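PDB 1NT2: fibrillarin-like pre-rRNA processing protein from Archaeoglobus fulgidus, which catalyses guide RNA-directed 2'-O-methylation of ribose in rRNA and tRNA, using S-adenosyl-L-methionine as methyl donor, within box C/D sRNPs. Local coordinates for the interface of chains A and B. Sequence-based numbering; all coordinates share one arbitrary frame. Chains: chain A, Fibrillarin-like pre-rRNA processing protein; chain B, conserved hypothetical protein.

The interface of chains A and B. Residues chain A 60, 83, 85, 108, 125; chain B 39, 51, 54-55.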
ATOM      1  N   ARG A  60     -48.252 -14.410  25.830  1.00 50.84           N
ATOM      2  CA  ARG A  60     -46.855 -14.019  26.049  1.00 49.48           C
ATOM      3  C   ARG A  60     -46.153 -13.993  24.706  1.00 47.85           C
ATOM      4  O   ARG A  60     -45.766 -15.045  24.182  1.00 48.39           O
ATOM      5  CB  ARG A  60     -46.133 -15.017  26.968  1.00 50.92           C
ATOM      6  CG  ARG A  60     -46.030 -14.572  28.421  1.00 52.62           C
ATOM      7  CD  ARG A  60     -47.405 -14.439  29.042  1.00 54.60           C
ATOM      8  NE  ARG A  60     -47.422 -13.524  30.181  1.00 56.91           N
ATOM      9  CZ  ARG A  60     -48.532 -12.968  30.660  1.00 58.88           C
ATOM     10  NH1 ARG A  60     -49.700 -13.244  30.089  1.00 60.25           N
ATOM     11  NH2 ARG A  60     -48.477 -12.130  31.695  1.00 57.82           N
ATOM     12  N   ILE A  83     -48.132  -9.871  27.332  1.00 46.66           N
ATOM     13  CA  ILE A  83     -46.913  -9.065  27.370  1.00 44.16           C
ATOM     14  C   ILE A  83     -46.058  -9.297  26.119  1.00 42.84           C
ATOM     15  O   ILE A  83     -45.944 -10.423  25.632  1.00 42.51           O
ATOM     16  CB  ILE A  83     -46.093  -9.348  28.665  1.00 43.37           C
ATOM     17  CG1 ILE A  83     -45.399  -8.068  29.116  1.00 42.77           C
ATOM     18  CG2 ILE A  83     -45.060 -10.439  28.431  1.00 44.44           C
ATOM     19  CD1 ILE A  83     -46.360  -6.924  29.317  1.00 42.17           C
ATOM     20  N   TYR A  85     -42.305  -8.953  24.336  1.00 39.71           N
ATOM     21  CA  TYR A  85     -40.857  -8.741  24.477  1.00 39.19           C
ATOM     22  C   TYR A  85     -40.316  -8.389  23.094  1.00 37.23           C
ATOM     23  O   TYR A  85     -39.867  -9.264  22.358  1.00 38.03           O
ATOM     24  CB  TYR A  85     -40.142 -10.007  24.984  1.00 40.99           C
ATOM     25  CG  TYR A  85     -40.552 -10.501  26.365  1.00 43.11           C
ATOM     26  CD1 TYR A  85     -41.520 -11.489  26.515  1.00 44.56           C
ATOM     27  CD2 TYR A  85     -39.950  -9.999  27.518  1.00 43.98           C
ATOM     28  CE1 TYR A  85     -41.876 -11.967  27.775  1.00 45.51           C
ATOM     29  CE2 TYR A  85     -40.300 -10.470  28.780  1.00 45.07           C
ATOM     30  CZ  TYR A  85     -41.263 -11.454  28.899  1.00 46.42           C
ATOM     31  OH  TYR A  85     -41.611 -11.938  30.143  1.00 48.85           O
ATOM     32  N   ILE A 108     -42.204  -4.813  26.277  1.00 30.11           N
ATOM     33  CA  ILE A 108     -40.891  -4.832  26.915  1.00 28.95           C
ATOM     34  C   ILE A 108     -39.780  -4.746  25.863  1.00 28.06           C
ATOM     35  O   ILE A 108     -39.629  -5.635  25.015  1.00 26.86           O
ATOM     36  CB  ILE A 108     -40.692  -6.123  27.723  1.00 30.36           C
ATOM     37  CG1 ILE A 108     -41.865  -6.330  28.694  1.00 30.08           C
ATOM     38  CG2 ILE A 108     -39.357  -6.058  28.455  1.00 32.61           C
ATOM     39  CD1 ILE A 108     -42.041  -5.216  29.721  1.00 29.56           C
ATOM     40  N   GLU A 125     -39.357 -15.042  29.020  1.00 38.76           N
ATOM     41  CA  GLU A 125     -39.970 -16.199  29.654  1.00 39.85           C
ATOM     42  C   GLU A 125     -40.427 -17.147  28.562  1.00 40.81           C
ATOM     43  O   GLU A 125     -40.173 -16.909  27.381  1.00 42.92           O
ATOM     44  CB  GLU A 125     -41.177 -15.780  30.482  1.00 40.84           C
ATOM     45  CG  GLU A 125     -42.370 -15.331  29.671  1.00 41.20           C
ATOM     46  CD  GLU A 125     -43.564 -15.036  30.553  1.00 43.32           C
ATOM     47  OE1 GLU A 125     -43.539 -14.007  31.269  1.00 41.83           O
ATOM     48  OE2 GLU A 125     -44.518 -15.848  30.537  1.00 43.94           O
TER
ATOM     49  N   SER B  39     -40.299 -15.894  34.467  1.00 52.87           N
ATOM     50  CA  SER B  39     -41.471 -15.136  34.852  1.00 53.21           C
ATOM     51  C   SER B  39     -42.012 -15.619  36.197  1.00 54.23           C
ATOM     52  O   SER B  39     -42.270 -14.814  37.092  1.00 55.16           O
ATOM     53  CB  SER B  39     -42.543 -15.287  33.773  1.00 52.79           C
ATOM     54  OG  SER B  39     -42.697 -16.652  33.408  1.00 51.60           O
ATOM     55  N   TYR B  51     -43.865  -7.272  36.358  1.00 36.21           N
ATOM     56  CA  TYR B  51     -43.843  -6.669  35.053  1.00 33.86           C
ATOM     57  C   TYR B  51     -43.503  -5.191  35.078  1.00 34.56           C
ATOM     58  O   TYR B  51     -42.629  -4.768  34.340  1.00 35.25           O
ATOM     59  CB  TYR B  51     -45.157  -6.948  34.335  1.00 30.05           C
ATOM     60  CG  TYR B  51     -45.190  -8.349  33.776  1.00 24.68           C
ATOM     61  CD1 TYR B  51     -46.161  -9.261  34.163  1.00 21.72           C
ATOM     62  CD2 TYR B  51     -44.223  -8.766  32.865  1.00 24.83           C
ATOM     63  CE1 TYR B  51     -46.171 -10.562  33.652  1.00 20.05           C
ATOM     64  CE2 TYR B  51     -44.222 -10.061  32.348  1.00 22.79           C
ATOM     65  CZ  TYR B  51     -45.199 -10.955  32.744  1.00 19.96           C
ATOM     66  OH  TYR B  51     -45.199 -12.222  32.208  1.00 15.59           O
ATOM     67  N   LEU B  54     -39.912  -4.994  35.586  1.00 31.87           N
ATOM     68  CA  LEU B  54     -39.225  -5.601  34.438  1.00 29.63           C
ATOM     69  C   LEU B  54     -39.242  -4.623  33.271  1.00 29.10           C
ATOM     70  O   LEU B  54     -38.356  -4.629  32.427  1.00 28.12           O
ATOM     71  CB  LEU B  54     -39.932  -6.901  34.027  1.00 27.48           C
ATOM     72  CG  LEU B  54     -39.601  -7.604  32.708  1.00 22.78           C
ATOM     73  CD1 LEU B  54     -40.356  -6.964  31.596  1.00 21.32           C
ATOM     74  CD2 LEU B  54     -38.118  -7.566  32.455  1.00 20.78           C
ATOM     75  N   ARG B  55     -40.278  -3.793  33.247  1.00 29.85           N
ATOM     76  CA  ARG B  55     -40.484  -2.790  32.220  1.00 29.84           C
ATOM     77  C   ARG B  55     -39.614  -1.575  32.495  1.00 31.92           C
ATOM     78  O   ARG B  55     -38.804  -1.185  31.661  1.00 31.91           O
ATOM     79  CB  ARG B  55     -41.954  -2.380  32.203  1.00 27.23           C
ATOM     80  CG  ARG B  55     -42.244  -1.115  31.438  1.00 24.53           C
ATOM     81  CD  ARG B  55     -43.388  -0.348  32.086  1.00 22.66           C
ATOM     82  NE  ARG B  55     -43.577   0.953  31.459  1.00 18.31           N
ATOM     83  CZ  ARG B  55     -43.954   1.122  30.199  1.00 17.43           C
ATOM     84  NH1 ARG B  55     -44.190   0.061  29.432  1.00 16.94           N
ATOM     85  NH2 ARG B  55     -44.067   2.348  29.699  1.00 15.75           N
TER
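B:Tyr51 carries this part of the fibrillarin–Nop5 interface, burying 88 Å² of its surface against chain A. Its CG lies anti to the carbonyl carbon (chi1 -78°), and from CB the ring runs out toward A:Glu125. Along one side of the ring, CD2 and then CE2 meet the sec-butyl group of A:Ile83, which comes tip to tip, A:Ile83 CG1 lying 4.0 Å from B:Tyr51 CE2. A:Tyr85 OH lies in plane at the ring edge, 3.9 Å from B:Tyr51 CE2. On the other side, CE1 sits at the edge of the A:Arg60 guanidinium, whose plane is turned 51° from the ring. At the tip, the phenol B:Tyr51 OH donates to A:Glu125 OE1 at 2.6 Å, along the syn lone pair, with carboxylate and ring only 16° from coplanar. B:Tyr51 OH also accepts from A:Arg60 NE at 3.3 Å, in the guanidinium plane, while NH2 adds a weak bond. A:Tyr85 OH donates to the anti lone pair of A:Glu125 OE1 at 3.0 Å, so two phenols from opposite chains grip one oxygen. A:Glu125 OE2 forms a long salt bridge to A:Arg60 NE at 3.7 Å, which would help keep the carboxylate ionised. B:Ser39 CB packs against A:Glu125 CD at 3.4 Å. An alanine in place of A:Glu125 would remove the shared acceptor and would probably leave both phenols less firmly oriented and the interface weaker. Farther along, A:Ile108 lies across B:Leu54 CD1 through CG1 and CG2, while its CD1 reaches B:Arg55 CB. The site joins strands 60-64, 83-87 and 107-110 of the methyltransferase fold, with A:Glu125 on a loop, to Nop5 helices 50-71 and 38-43.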